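Local structure of activator of Hsp90 ATPase homologue 1/2-like C-terminal domain-containing protein (Mycobacterium smegmatis, 3UID) at residues Thr104-Val108 with Ala135-Val139; Pro107-Tyr113 with Thr125-Ala131; Tyr74-Glu79 with Phe91-Asp97; Lys40-Pro44 with Ser150-Ile155; Ser46-Val52 with Thr63-Pro69. The protein is probably the toxin of a type II toxin-antitoxin system, built on the SRPBCC (Bet v 1-like) fold of the AHA1 family, its molecular activity unknown. The contacts are given in a common frame with arbitrary orientation. Numbering follows the deposited sequence.

Contact 1 of 5, residues Thr104-Val108 with Ala135-Val139; sequences TDLPV and ALQQV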
# COMPACT_ATOMS: atom_id res chain seq x y z
N THR A 104 4.43 -6.45 17.38
CA THR A 104 3.55 -7.62 17.27
C THR A 104 4.39 -8.89 17.15
O THR A 104 5.61 -8.84 17.04
CB THR A 104 2.62 -7.53 16.04
OG1 THR A 104 3.34 -7.89 14.86
CG2 THR A 104 2.04 -6.12 15.89
N ASP A 105 3.72 -10.05 17.15
CA ASP A 105 4.44 -11.30 16.98
C ASP A 105 4.41 -11.76 15.52
O ASP A 105 4.74 -12.91 15.21
CB ASP A 105 3.88 -12.39 17.91
CG ASP A 105 2.43 -12.72 17.63
OD1 ASP A 105 1.80 -12.06 16.77
OD2 ASP A 105 1.91 -13.66 18.27
N LEU A 106 4.05 -10.85 14.62
CA LEU A 106 3.94 -11.19 13.20
C LEU A 106 5.25 -10.95 12.47
O LEU A 106 5.91 -9.94 12.69
CB LEU A 106 2.84 -10.34 12.55
CG LEU A 106 1.41 -10.55 13.05
CD1 LEU A 106 0.49 -9.48 12.46
CD2 LEU A 106 0.91 -11.95 12.69
N PRO A 107 5.61 -11.87 11.57
CA PRO A 107 6.76 -11.62 10.69
C PRO A 107 6.39 -10.61 9.62
O PRO A 107 5.20 -10.32 9.43
CB PRO A 107 7.01 -12.98 10.04
CG PRO A 107 5.66 -13.65 10.05
CD PRO A 107 4.96 -13.17 11.30
N VAL A 108 7.38 -10.07 8.91
CA VAL A 108 7.08 -9.16 7.81
C VAL A 108 6.39 -9.90 6.67
O VAL A 108 6.49 -11.12 6.55
CB VAL A 108 8.36 -8.46 7.26
CG1 VAL A 108 9.04 -7.64 8.36
CG2 VAL A 108 9.33 -9.48 6.64
N ALA A 135 -0.63 -16.00 9.87
CA ALA A 135 -0.24 -14.60 9.77
C ALA A 135 -1.17 -13.85 8.83
O ALA A 135 -1.68 -12.77 9.15
CB ALA A 135 1.20 -14.49 9.29
N LEU A 136 -1.40 -14.41 7.65
CA LEU A 136 -2.25 -13.77 6.66
C LEU A 136 -3.66 -13.57 7.23
O LEU A 136 -4.26 -12.51 7.07
CB LEU A 136 -2.30 -14.60 5.38
CG LEU A 136 -3.13 -14.04 4.22
CD1 LEU A 136 -2.96 -12.53 4.13
CD2 LEU A 136 -2.70 -14.70 2.91
N GLN A 137 -4.19 -14.59 7.90
CA GLN A 137 -5.53 -14.49 8.45
C GLN A 137 -5.61 -13.35 9.46
O GLN A 137 -6.59 -12.61 9.49
CB GLN A 137 -5.95 -15.80 9.11
CG GLN A 137 -7.40 -15.82 9.54
CD GLN A 137 -8.34 -15.46 8.41
OE1 GLN A 137 -8.34 -16.11 7.36
NE2 GLN A 137 -9.12 -14.41 8.60
N GLN A 138 -4.57 -13.20 10.28
CA GLN A 138 -4.59 -12.17 11.31
C GLN A 138 -4.57 -10.77 10.69
O GLN A 138 -5.23 -9.86 11.18
CB GLN A 138 -3.43 -12.35 12.29
CG GLN A 138 -3.53 -11.42 13.49
CD GLN A 138 -2.42 -11.63 14.50
OE1 GLN A 138 -1.86 -12.72 14.61
NE2 GLN A 138 -2.08 -10.58 15.24
N VAL A 139 -3.82 -10.62 9.61
CA VAL A 139 -3.75 -9.34 8.91
C VAL A 139 -5.07 -9.05 8.19
O VAL A 139 -5.53 -7.90 8.17
CB VAL A 139 -2.55 -9.30 7.95
CG1 VAL A 139 -2.59 -8.05 7.09
CG2 VAL A 139 -1.25 -9.37 8.74
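The side chain of L106 reaches from the loop 104-108 onto helix segment 135-139 and supplies most of the loop's share of the buried surface. Its CD2 lies 4.1 Å from A135 CA and 3.5 Å from Q138 OE1, while CD1 packs 4.1 Å from V139 CG2, so the branched leucine end spans residues one helical turn apart. A135 suits this spot because its short methyl lets the loop come close: L106 CA and A135 CA are 6.4 Å apart, and P107 CD touches A135 CB at 4.5 Å. Q138 stretches its long, extended side chain toward the loop, its amide end meeting L106. No hydrogen bond joins the two segments; the loop is shaped locally by an ST turn, L106 N donating to T104 OG1 at 3.1 Å. The contact attaches helix 133-141 to the loop connecting strands 88-96 and 109-118. L106 and V139 both rest on F95 of strand 88-96, the floor of this loop-helix junction.

Contact 2 of 5, residues Pro107-Tyr113 with Thr125-Ala131; sequences PVSTNVY and TYVGTYA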
# COMPACT_ATOMS: atom_id res chain seq x y z
N PRO A 107 5.61 -11.87 11.57
CA PRO A 107 6.76 -11.62 10.69
C PRO A 107 6.39 -10.61 9.62
O PRO A 107 5.20 -10.32 9.43
CB PRO A 107 7.01 -12.98 10.04
CG PRO A 107 5.66 -13.65 10.05
CD PRO A 107 4.96 -13.17 11.30
N VAL A 108 7.38 -10.07 8.91
CA VAL A 108 7.08 -9.16 7.81
C VAL A 108 6.39 -9.90 6.67
O VAL A 108 6.49 -11.12 6.55
CB VAL A 108 8.36 -8.46 7.26
CG1 VAL A 108 9.04 -7.64 8.36
CG2 VAL A 108 9.33 -9.48 6.64
N SER A 109 5.69 -9.15 5.82
CA SER A 109 5.20 -9.66 4.55
C SER A 109 6.15 -9.14 3.48
O SER A 109 6.87 -8.16 3.70
CB SER A 109 3.77 -9.16 4.30
OG SER A 109 3.72 -7.74 4.27
N THR A 110 6.20 -9.83 2.34
CA THR A 110 6.97 -9.37 1.19
C THR A 110 5.98 -8.88 0.14
O THR A 110 4.93 -9.46 -0.06
CB THR A 110 7.86 -10.49 0.62
OG1 THR A 110 7.06 -11.47 -0.04
CG2 THR A 110 8.64 -11.15 1.73
N ASN A 111 6.32 -7.79 -0.54
CA ASN A 111 5.34 -7.10 -1.36
C ASN A 111 5.95 -6.67 -2.66
O ASN A 111 7.10 -6.24 -2.69
CB ASN A 111 4.85 -5.86 -0.63
CG ASN A 111 4.27 -6.20 0.71
OD1 ASN A 111 4.99 -6.32 1.72
ND2 ASN A 111 2.96 -6.39 0.75
N VAL A 112 5.19 -6.82 -3.75
CA VAL A 112 5.57 -6.30 -5.05
C VAL A 112 4.41 -5.49 -5.64
O VAL A 112 3.32 -6.02 -5.83
CB VAL A 112 5.95 -7.40 -6.03
CG1 VAL A 112 6.47 -6.78 -7.34
CG2 VAL A 112 7.00 -8.31 -5.42
N TYR A 113 4.66 -4.22 -5.92
CA TYR A 113 3.69 -3.37 -6.61
C TYR A 113 4.10 -3.22 -8.06
O TYR A 113 5.25 -2.85 -8.35
CB TYR A 113 3.66 -1.98 -5.98
CG TYR A 113 3.04 -1.88 -4.60
CD1 TYR A 113 2.76 -3.01 -3.84
CD2 TYR A 113 2.75 -0.62 -4.07
CE1 TYR A 113 2.18 -2.88 -2.56
CE2 TYR A 113 2.18 -0.48 -2.82
CZ TYR A 113 1.90 -1.60 -2.07
OH TYR A 113 1.34 -1.46 -0.83
N THR A 125 -1.12 -3.75 -9.74
CA THR A 125 -1.25 -5.03 -9.06
C THR A 125 -0.40 -5.00 -7.81
O THR A 125 0.81 -4.77 -7.88
CB THR A 125 -0.82 -6.19 -9.96
OG1 THR A 125 -1.59 -6.15 -11.18
CG2 THR A 125 -1.06 -7.52 -9.27
N TYR A 126 -1.04 -5.20 -6.66
CA TYR A 126 -0.37 -5.17 -5.38
C TYR A 126 -0.39 -6.57 -4.78
O TYR A 126 -1.44 -7.06 -4.36
CB TYR A 126 -1.10 -4.22 -4.43
CG TYR A 126 -1.38 -2.81 -4.97
CD1 TYR A 126 -0.50 -1.77 -4.71
CD2 TYR A 126 -2.52 -2.54 -5.71
CE1 TYR A 126 -0.78 -0.47 -5.16
CE2 TYR A 126 -2.80 -1.25 -6.18
CZ TYR A 126 -1.92 -0.22 -5.90
OH TYR A 126 -2.17 1.06 -6.36
N VAL A 127 0.77 -7.22 -4.77
CA VAL A 127 0.87 -8.61 -4.33
C VAL A 127 1.63 -8.70 -3.01
O VAL A 127 2.82 -8.36 -2.95
CB VAL A 127 1.59 -9.51 -5.35
CG1 VAL A 127 1.66 -10.96 -4.85
CG2 VAL A 127 0.91 -9.44 -6.73
N GLY A 128 0.95 -9.16 -1.97
CA GLY A 128 1.54 -9.36 -0.66
C GLY A 128 1.67 -10.84 -0.36
O GLY A 128 0.69 -11.58 -0.49
N THR A 129 2.86 -11.27 0.04
CA THR A 129 3.15 -12.67 0.30
C THR A 129 3.45 -12.82 1.78
O THR A 129 4.28 -12.10 2.34
CB THR A 129 4.35 -13.14 -0.52
OG1 THR A 129 4.10 -12.96 -1.92
CG2 THR A 129 4.64 -14.63 -0.24
N TYR A 130 2.77 -13.78 2.42
CA TYR A 130 2.81 -13.91 3.88
C TYR A 130 3.52 -15.18 4.35
O TYR A 130 3.61 -16.16 3.61
CB TYR A 130 1.39 -13.82 4.44
CG TYR A 130 0.81 -12.44 4.27
CD1 TYR A 130 0.80 -11.53 5.33
CD2 TYR A 130 0.32 -12.00 3.04
CE1 TYR A 130 0.29 -10.26 5.17
CE2 TYR A 130 -0.18 -10.73 2.87
CZ TYR A 130 -0.19 -9.86 3.95
OH TYR A 130 -0.70 -8.59 3.79
N ALA A 131 4.02 -15.16 5.59
CA ALA A 131 4.85 -16.26 6.09
C ALA A 131 4.05 -17.53 6.37
O ALA A 131 4.59 -18.63 6.32
CB ALA A 131 5.58 -15.84 7.35
O HOH W 1 4.04 -12.57 6.82
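Four backbone hydrogen bonds pair these antiparallel strands, which belong to the two arms of the hairpin 109-118/121-129. T110 N donates to T129 O (3.0 Å) and T129 N returns to T110 O (2.8 Å); two residues on, V112 N meets V127 O (2.9 Å) and V127 N meets V112 O (3.0 Å). Both amides and both carbonyls of each pair are therefore satisfied within the hairpin. Where the strands end, a water takes over, donating to V108 O and accepting from A131 N, both at 2.9 Å. The beta-branched T110, V112, V127 and T129 share one face of the sheet. On the other, the edge of Y126 meets the face of Y113, centroids 4.6 Å apart and planes at 84°; the Y126 hydroxyl is hydrogen-bonded to that of Y32. G128 pairs with N111 (CA to CA 4.5 Å), and without a side chain it gives the end of N111 space to lie over it. S109 CB sits 4.0 Å from the Y130 ring centroid in a CH-pi contact. Outward-facing backbone groups pair with flanking strands: S109, N111 and Y113 with 88-96, Y126 with 14-21. Beyond the strand end, Y130 packs against L136 and V139 of helix 133-141.

Contact 3 of 5, residues Tyr74-Glu79 with Phe91-Asp97; sequences YAGYWE and FLDGFAD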
# COMPACT_ATOMS: atom_id res chain seq x y z
N TYR A 74 -2.14 2.99 14.03
CA TYR A 74 -1.06 2.02 14.03
C TYR A 74 0.11 2.53 13.21
O TYR A 74 0.01 3.53 12.52
CB TYR A 74 -1.53 0.63 13.59
CG TYR A 74 -1.94 0.54 12.15
CD1 TYR A 74 -1.07 0.03 11.19
CD2 TYR A 74 -3.20 0.95 11.75
CE1 TYR A 74 -1.46 -0.06 9.86
CE2 TYR A 74 -3.59 0.86 10.45
CZ TYR A 74 -2.73 0.36 9.50
OH TYR A 74 -3.15 0.28 8.20
N ALA A 75 1.24 1.86 13.36
CA ALA A 75 2.44 2.29 12.68
C ALA A 75 3.00 1.13 11.88
O ALA A 75 2.74 -0.04 12.17
CB ALA A 75 3.46 2.79 13.69
N GLY A 76 3.76 1.45 10.86
CA GLY A 76 4.32 0.42 10.02
C GLY A 76 5.55 0.96 9.32
O GLY A 76 5.84 2.16 9.37
N TYR A 77 6.29 0.06 8.69
CA TYR A 77 7.47 0.47 7.95
C TYR A 77 7.67 -0.43 6.75
O TYR A 77 7.30 -1.60 6.77
CB TYR A 77 8.71 0.45 8.85
CG TYR A 77 8.99 -0.92 9.44
CD1 TYR A 77 9.83 -1.81 8.81
CD2 TYR A 77 8.36 -1.32 10.61
CE1 TYR A 77 10.07 -3.08 9.33
CE2 TYR A 77 8.58 -2.58 11.14
CZ TYR A 77 9.44 -3.45 10.50
OH TYR A 77 9.67 -4.70 11.04
N TRP A 78 8.26 0.14 5.71
CA TRP A 78 8.65 -0.62 4.53
C TRP A 78 10.18 -0.62 4.46
O TRP A 78 10.81 0.43 4.59
CB TRP A 78 8.11 0.04 3.28
CG TRP A 78 6.62 0.05 3.09
CD1 TRP A 78 5.67 -0.54 3.88
CD2 TRP A 78 5.92 0.68 2.02
NE1 TRP A 78 4.42 -0.32 3.36
CE2 TRP A 78 4.55 0.43 2.22
CE3 TRP A 78 6.33 1.42 0.91
CZ2 TRP A 78 3.57 0.93 1.35
CZ3 TRP A 78 5.36 1.90 0.04
CH2 TRP A 78 4.00 1.64 0.26
N GLU A 79 10.77 -1.80 4.25
CA GLU A 79 12.18 -1.88 3.86
C GLU A 79 12.20 -2.13 2.36
O GLU A 79 11.81 -3.21 1.90
CB GLU A 79 12.91 -3.00 4.61
CG GLU A 79 12.88 -2.86 6.13
CD GLU A 79 13.63 -3.96 6.85
OE1 GLU A 79 14.27 -4.82 6.19
OE2 GLU A 79 13.59 -3.97 8.10
N PHE A 91 9.19 -4.51 -1.50
CA PHE A 91 9.53 -4.15 -0.13
C PHE A 91 9.04 -5.17 0.87
O PHE A 91 8.10 -5.94 0.60
CB PHE A 91 8.97 -2.76 0.24
CG PHE A 91 7.46 -2.66 0.17
CD1 PHE A 91 6.67 -2.91 1.29
CD2 PHE A 91 6.84 -2.31 -1.03
CE1 PHE A 91 5.28 -2.82 1.22
CE2 PHE A 91 5.44 -2.21 -1.12
CZ PHE A 91 4.66 -2.45 0.00
N LEU A 92 9.68 -5.16 2.03
CA LEU A 92 9.20 -5.93 3.18
C LEU A 92 8.41 -4.97 4.07
O LEU A 92 8.81 -3.83 4.28
CB LEU A 92 10.38 -6.52 3.94
CG LEU A 92 11.37 -7.28 3.06
CD1 LEU A 92 12.70 -7.49 3.76
CD2 LEU A 92 10.76 -8.60 2.63
N ASP A 93 7.27 -5.42 4.58
CA ASP A 93 6.44 -4.56 5.41
C ASP A 93 6.23 -5.14 6.81
O ASP A 93 5.93 -6.33 6.95
CB ASP A 93 5.10 -4.32 4.71
CG ASP A 93 4.10 -3.61 5.59
OD1 ASP A 93 4.29 -2.40 5.86
OD2 ASP A 93 3.12 -4.25 6.03
N GLY A 94 6.37 -4.29 7.83
CA GLY A 94 6.17 -4.72 9.20
C GLY A 94 5.31 -3.76 10.01
O GLY A 94 5.26 -2.57 9.70
N PHE A 95 4.65 -4.27 11.03
CA PHE A 95 3.86 -3.46 11.95
C PHE A 95 4.73 -2.99 13.10
O PHE A 95 5.64 -3.71 13.53
CB PHE A 95 2.68 -4.26 12.51
CG PHE A 95 1.67 -4.63 11.47
CD1 PHE A 95 0.89 -3.65 10.87
CD2 PHE A 95 1.50 -5.95 11.08
CE1 PHE A 95 -0.04 -3.99 9.90
CE2 PHE A 95 0.57 -6.29 10.12
CZ PHE A 95 -0.20 -5.32 9.53
N ALA A 96 4.44 -1.81 13.63
CA ALA A 96 5.28 -1.22 14.67
C ALA A 96 4.53 -0.32 15.65
O ALA A 96 3.37 0.03 15.43
CB ALA A 96 6.43 -0.43 14.03
N ASP A 97 5.22 0.06 16.73
CA ASP A 97 4.69 1.00 17.69
C ASP A 97 4.99 2.43 17.24
O ASP A 97 5.46 2.64 16.13
CB ASP A 97 5.19 0.69 19.12
CG ASP A 97 6.70 0.86 19.27
OD1 ASP A 97 7.33 1.56 18.45
OD2 ASP A 97 7.25 0.33 20.27
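Strands 74-79 and 91-96 run antiparallel, their axes 4.3 Å apart at closest and their directions at 151°. Three hydrogen-bonded pairs hold them: E79 N to L92 O (2.8 Å) and L92 N to E79 O (2.9 Å); Y77 N to G94 O and G94 N to Y77 O (both 3.0 Å); and A96 N to A75 O (2.9 Å), whose return bond, A75 N to A96 O, is weak at 3.5 Å. G94 is well placed opposite Y77: the tyrosine ring folds across so that G94 CA lies 4.0 Å from its centroid, and an ideal CB would collide with the hydroxyl. A75 and A96 lie on the same face, their small side chains fitting beside the ring (Y77 CD2 to A96 CB 4.0 Å). On the other face the five-membered ring of W78 stacks on F91, centroids 3.9 Å apart and planes at 20°, while Y74 CE1 meets F95 CE1 at 4.2 Å. D93 OD1 lies 3.0 Å from W78 CD1 and is hydrogen-bonded to the Y64 hydroxyl. This hairpin lies in the interior of the antiparallel sheet, between strands 61-67 and 109-118; W78 also meets W42 of helix 35-42.

Contact 4 of 5, residues Lys40-Pro44 with Ser150-Ile155; sequences KVWGP and SAINQI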
# COMPACT_ATOMS: atom_id res chain seq x y z
N LYS A 40 -1.40 11.57 1.41
CA LYS A 40 -2.72 12.04 1.03
C LYS A 40 -3.67 10.86 0.77
O LYS A 40 -4.79 10.83 1.29
CB LYS A 40 -2.62 12.93 -0.21
CG LYS A 40 -3.97 13.39 -0.77
CD LYS A 40 -4.71 14.33 0.20
CE LYS A 40 -5.97 14.89 -0.47
NZ LYS A 40 -6.66 15.89 0.40
N VAL A 41 -3.24 9.91 -0.05
CA VAL A 41 -4.12 8.81 -0.42
C VAL A 41 -4.34 7.82 0.73
O VAL A 41 -5.39 7.16 0.81
CB VAL A 41 -3.67 8.10 -1.72
CG1 VAL A 41 -3.66 9.13 -2.87
CG2 VAL A 41 -2.29 7.45 -1.56
N TRP A 42 -3.37 7.75 1.63
CA TRP A 42 -3.47 6.91 2.82
C TRP A 42 -4.30 7.56 3.93
O TRP A 42 -4.73 6.87 4.87
CB TRP A 42 -2.08 6.60 3.37
CG TRP A 42 -1.35 5.52 2.67
CD1 TRP A 42 -1.81 4.72 1.66
CD2 TRP A 42 -0.00 5.11 2.92
NE1 TRP A 42 -0.84 3.83 1.28
CE2 TRP A 42 0.28 4.05 2.04
CE3 TRP A 42 0.98 5.51 3.82
CZ2 TRP A 42 1.52 3.40 2.02
CZ3 TRP A 42 2.22 4.86 3.80
CH2 TRP A 42 2.47 3.82 2.91
N GLY A 43 -4.50 8.87 3.82
CA GLY A 43 -5.16 9.65 4.87
C GLY A 43 -6.30 10.54 4.40
O GLY A 43 -6.17 11.77 4.38
N PRO A 44 -7.45 9.93 4.07
CA PRO A 44 -8.68 10.72 3.88
C PRO A 44 -9.04 11.40 5.22
O PRO A 44 -8.48 11.05 6.26
CB PRO A 44 -9.71 9.66 3.49
CG PRO A 44 -9.21 8.40 4.10
CD PRO A 44 -7.72 8.48 4.15
N SER A 150 -9.53 1.87 0.39
CA SER A 150 -9.62 3.31 0.62
C SER A 150 -8.52 4.07 -0.12
O SER A 150 -8.81 5.10 -0.75
CB SER A 150 -9.54 3.62 2.12
OG SER A 150 -9.54 5.03 2.36
N ALA A 151 -7.28 3.59 -0.04
CA ALA A 151 -6.18 4.29 -0.69
C ALA A 151 -6.39 4.32 -2.20
O ALA A 151 -6.17 5.34 -2.84
CB ALA A 151 -4.85 3.64 -0.34
N ILE A 152 -6.84 3.21 -2.76
CA ILE A 152 -7.14 3.14 -4.19
C ILE A 152 -8.22 4.14 -4.60
O ILE A 152 -8.07 4.85 -5.61
CB ILE A 152 -7.49 1.71 -4.59
CG1 ILE A 152 -6.20 0.88 -4.64
CG2 ILE A 152 -8.18 1.67 -5.96
CD1 ILE A 152 -6.47 -0.64 -4.49
N ASN A 153 -9.27 4.24 -3.80
CA ASN A 153 -10.31 5.23 -4.07
C ASN A 153 -9.80 6.66 -3.92
O ASN A 153 -10.21 7.53 -4.67
CB ASN A 153 -11.54 4.99 -3.20
CG ASN A 153 -12.21 3.68 -3.53
OD1 ASN A 153 -12.14 3.20 -4.67
ND2 ASN A 153 -12.86 3.09 -2.53
N GLN A 154 -8.90 6.89 -2.97
CA GLN A 154 -8.32 8.23 -2.83
C GLN A 154 -7.46 8.57 -4.03
O GLN A 154 -7.45 9.72 -4.49
CB GLN A 154 -7.53 8.39 -1.52
CG GLN A 154 -8.43 8.42 -0.27
CD GLN A 154 -9.50 9.50 -0.34
OE1 GLN A 154 -9.20 10.66 -0.60
NE2 GLN A 154 -10.75 9.11 -0.13
N ILE A 155 -6.72 7.59 -4.55
CA ILE A 155 -5.95 7.81 -5.77
C ILE A 155 -6.89 8.20 -6.91
O ILE A 155 -6.63 9.18 -7.60
CB ILE A 155 -5.10 6.59 -6.16
CG1 ILE A 155 -3.97 6.39 -5.15
CG2 ILE A 155 -4.52 6.75 -7.57
CD1 ILE A 155 -3.29 5.02 -5.28
O HOH W 2 -7.22 11.85 1.02
O HOH W 3 -7.00 5.74 2.42
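In this helix-grip (Bet v 1-like) fold a long C-terminal helix lies across a curved antiparallel sheet, and here the end of helix 35-42 packs on that helix, 144-158. V41, Q154 and P44 lose the most surface. V41 points toward its partner, its CA 4.9 Å from Q154 CA, an approach possible because a compact valine faces the helix. Its CG1 touches I155 CG1 at 3.6 Å, and its CB lies 3.9 Å from Q154 CB; I31 of helix 25-33 and L158 adjoin the same apolar patch. Its carbonyl oxygen meets A151 CA in a CA-H...O contact of 3.3 Å, close because alanine puts little bulk on that side of the helix. Q154 serves a boundary position well: its aliphatic part covers V41, while its polar end remains near solvent, with NE2 3.8 Å from P44 CB. P44, after the helix has ended, adds a rigid apolar ring, and its CG lies 3.8 Å from S150 OG. W42 turns its CA-to-CB bond away, yet the edge of its indole still reaches A151 CB, 3.8 Å from CD1. No direct hydrogen bond crosses; two waters make the polar links instead. One lies 2.7 Å from V41 O and 2.6 Å from S150 OG; the other donates to K40 O at 2.6 Å and to Q154 OE1 at 2.8 Å.

Contact 5 of 5, residues Ser46-Val52 with Thr63-Pro69; sequences SHPATVV and TYFMTGP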
# COMPACT_ATOMS: atom_id res chain seq x y z
N SER A 46 -11.35 11.28 7.46
CA SER A 46 -11.76 10.44 8.59
C SER A 46 -10.68 9.51 9.13
O SER A 46 -10.78 9.04 10.26
CB SER A 46 -13.01 9.63 8.24
OG SER A 46 -12.72 8.66 7.25
N HIS A 47 -9.65 9.23 8.33
CA HIS A 47 -8.58 8.31 8.72
C HIS A 47 -7.21 8.88 8.41
O HIS A 47 -6.54 8.43 7.47
CB HIS A 47 -8.75 6.96 8.00
CG HIS A 47 -9.95 6.19 8.46
ND1 HIS A 47 -11.23 6.51 8.08
CD2 HIS A 47 -10.06 5.14 9.30
CE1 HIS A 47 -12.08 5.68 8.65
NE2 HIS A 47 -11.39 4.83 9.40
N PRO A 48 -6.78 9.87 9.21
CA PRO A 48 -5.52 10.58 8.97
C PRO A 48 -4.32 9.64 8.92
O PRO A 48 -4.27 8.63 9.65
CB PRO A 48 -5.40 11.50 10.19
CG PRO A 48 -6.80 11.68 10.67
CD PRO A 48 -7.49 10.39 10.40
N ALA A 49 -3.37 9.98 8.07
CA ALA A 49 -2.13 9.25 7.97
C ALA A 49 -0.98 10.25 7.96
O ALA A 49 -1.16 11.43 7.64
CB ALA A 49 -2.11 8.42 6.69
N THR A 50 0.20 9.76 8.33
CA THR A 50 1.41 10.55 8.21
C THR A 50 2.50 9.67 7.60
O THR A 50 2.73 8.55 8.06
CB THR A 50 1.89 11.02 9.58
OG1 THR A 50 0.89 11.83 10.18
CG2 THR A 50 3.18 11.83 9.44
N VAL A 51 3.15 10.17 6.56
CA VAL A 51 4.37 9.53 6.08
C VAL A 51 5.53 10.25 6.75
O VAL A 51 5.70 11.47 6.60
CB VAL A 51 4.47 9.56 4.54
CG1 VAL A 51 5.86 9.13 4.06
CG2 VAL A 51 3.38 8.69 3.93
N VAL A 52 6.27 9.51 7.56
CA VAL A 52 7.32 10.09 8.39
C VAL A 52 8.64 10.13 7.64
O VAL A 52 9.07 11.20 7.19
CB VAL A 52 7.41 9.35 9.75
CG1 VAL A 52 8.52 9.93 10.61
CG2 VAL A 52 6.06 9.46 10.49
N THR A 63 8.45 4.97 6.57
CA THR A 63 7.79 4.76 7.86
C THR A 63 6.53 5.59 7.93
O THR A 63 6.48 6.70 7.42
CB THR A 63 8.71 5.08 9.04
OG1 THR A 63 9.09 6.47 9.01
CG2 THR A 63 9.96 4.21 8.98
N TYR A 64 5.48 5.05 8.54
CA TYR A 64 4.17 5.71 8.45
C TYR A 64 3.26 5.45 9.64
O TYR A 64 3.38 4.42 10.33
CB TYR A 64 3.45 5.25 7.17
CG TYR A 64 3.28 3.76 7.09
CD1 TYR A 64 4.15 2.98 6.34
CD2 TYR A 64 2.26 3.11 7.79
CE1 TYR A 64 4.01 1.60 6.27
CE2 TYR A 64 2.12 1.73 7.73
CZ TYR A 64 2.99 0.99 6.96
OH TYR A 64 2.86 -0.38 6.89
N PHE A 65 2.34 6.38 9.86
CA PHE A 65 1.21 6.16 10.76
C PHE A 65 -0.05 6.11 9.92
O PHE A 65 -0.20 6.88 8.97
CB PHE A 65 1.07 7.30 11.77
CG PHE A 65 2.26 7.48 12.67
CD1 PHE A 65 2.83 6.39 13.31
CD2 PHE A 65 2.81 8.73 12.87
CE1 PHE A 65 3.92 6.56 14.14
CE2 PHE A 65 3.90 8.91 13.71
CZ PHE A 65 4.45 7.81 14.35
N MET A 66 -0.96 5.23 10.31
CA MET A 66 -2.26 5.16 9.66
C MET A 66 -3.34 5.07 10.72
O MET A 66 -3.06 4.78 11.88
CB MET A 66 -2.35 3.95 8.73
CG MET A 66 -1.39 3.96 7.56
SD MET A 66 -1.53 2.45 6.61
CE MET A 66 -3.25 2.51 6.14
N THR A 67 -4.57 5.36 10.31
CA THR A 67 -5.72 5.19 11.18
C THR A 67 -6.51 3.98 10.70
O THR A 67 -7.01 3.98 9.58
CB THR A 67 -6.64 6.41 11.14
OG1 THR A 67 -5.91 7.57 11.52
CG2 THR A 67 -7.81 6.23 12.09
N GLY A 68 -6.60 2.94 11.53
CA GLY A 68 -7.40 1.77 11.22
C GLY A 68 -8.90 1.99 11.12
O GLY A 68 -9.40 3.05 11.45
N PRO A 69 -9.63 0.97 10.65
CA PRO A 69 -11.07 1.09 10.41
C PRO A 69 -11.82 1.64 11.62
O PRO A 69 -12.71 2.48 11.46
CB PRO A 69 -11.49 -0.36 10.17
CG PRO A 69 -10.28 -0.99 9.55
CD PRO A 69 -9.11 -0.35 10.26
O HOH W 4 -4.99 6.11 7.63
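These segments belong to the beta hairpin 50-54/61-67 at one edge of the antiparallel sheet, and they meet first as loop, then as paired strand. S46 begins the approach by fixing the next side chain: its OG shares a hydrogen bond of 2.7 Å with H47 ND1. The imidazole, with two ring nitrogens, can use the second to reach across, NE2 making a weak bond of 3.4 Å to P69 O. A water joins the backbones here, donating to H47 O and accepting from T67 N, both at 2.8 Å. P48 has no amide hydrogen to offer, but its carbonyl accepts from T67 OG1 at 2.7 Å, so a threonine hydroxyl does what a backbone amide would do in a regular ladder. At A49, whose small side chain sits against W42, the CA comes 3.2 Å from F65 O. Regular pairing begins at T50: its N donates to F65 O at 3.0 Å, and its O accepts from F65 N at 2.8 Å. V51 faces Y64 in a non-hydrogen-bonded pair, CA to CA 4.5 Å, on the side toward helix 35-42, where valine packs on P35 and W42. Y64 carries its hydroxyl away to D93. V52, on the outer surface, touches the F65 ring, its CG2 3.9 Å from CE2, while V52 N donates to T63 O at 2.8 Å.

In the fold
Contacts 5, 3 and 2 lie on one antiparallel sheet. Contact 5 joins contact 3 through Y74 N to M66 O (2.9 Å) and the Y64 OH to D93 OD1 pair (2.7 Å); contact 3 joins contact 2 through N111 N to F91 O (2.8 Å) and D93 N to S109 O (2.9 Å). Contact 4 closes the chain around all the others and meets the sheet through W42 (CZ2 to W78 CZ2 3.3 Å) and through I152 (CD1 to Y126 CE2 4.1 Å). Contact 1 sits at the far end, its centre about 23 Å from that of contact 4, sharing P107 and V108 with contact 2. No ligand marks a pocket, although this fold commonly encloses a cavity.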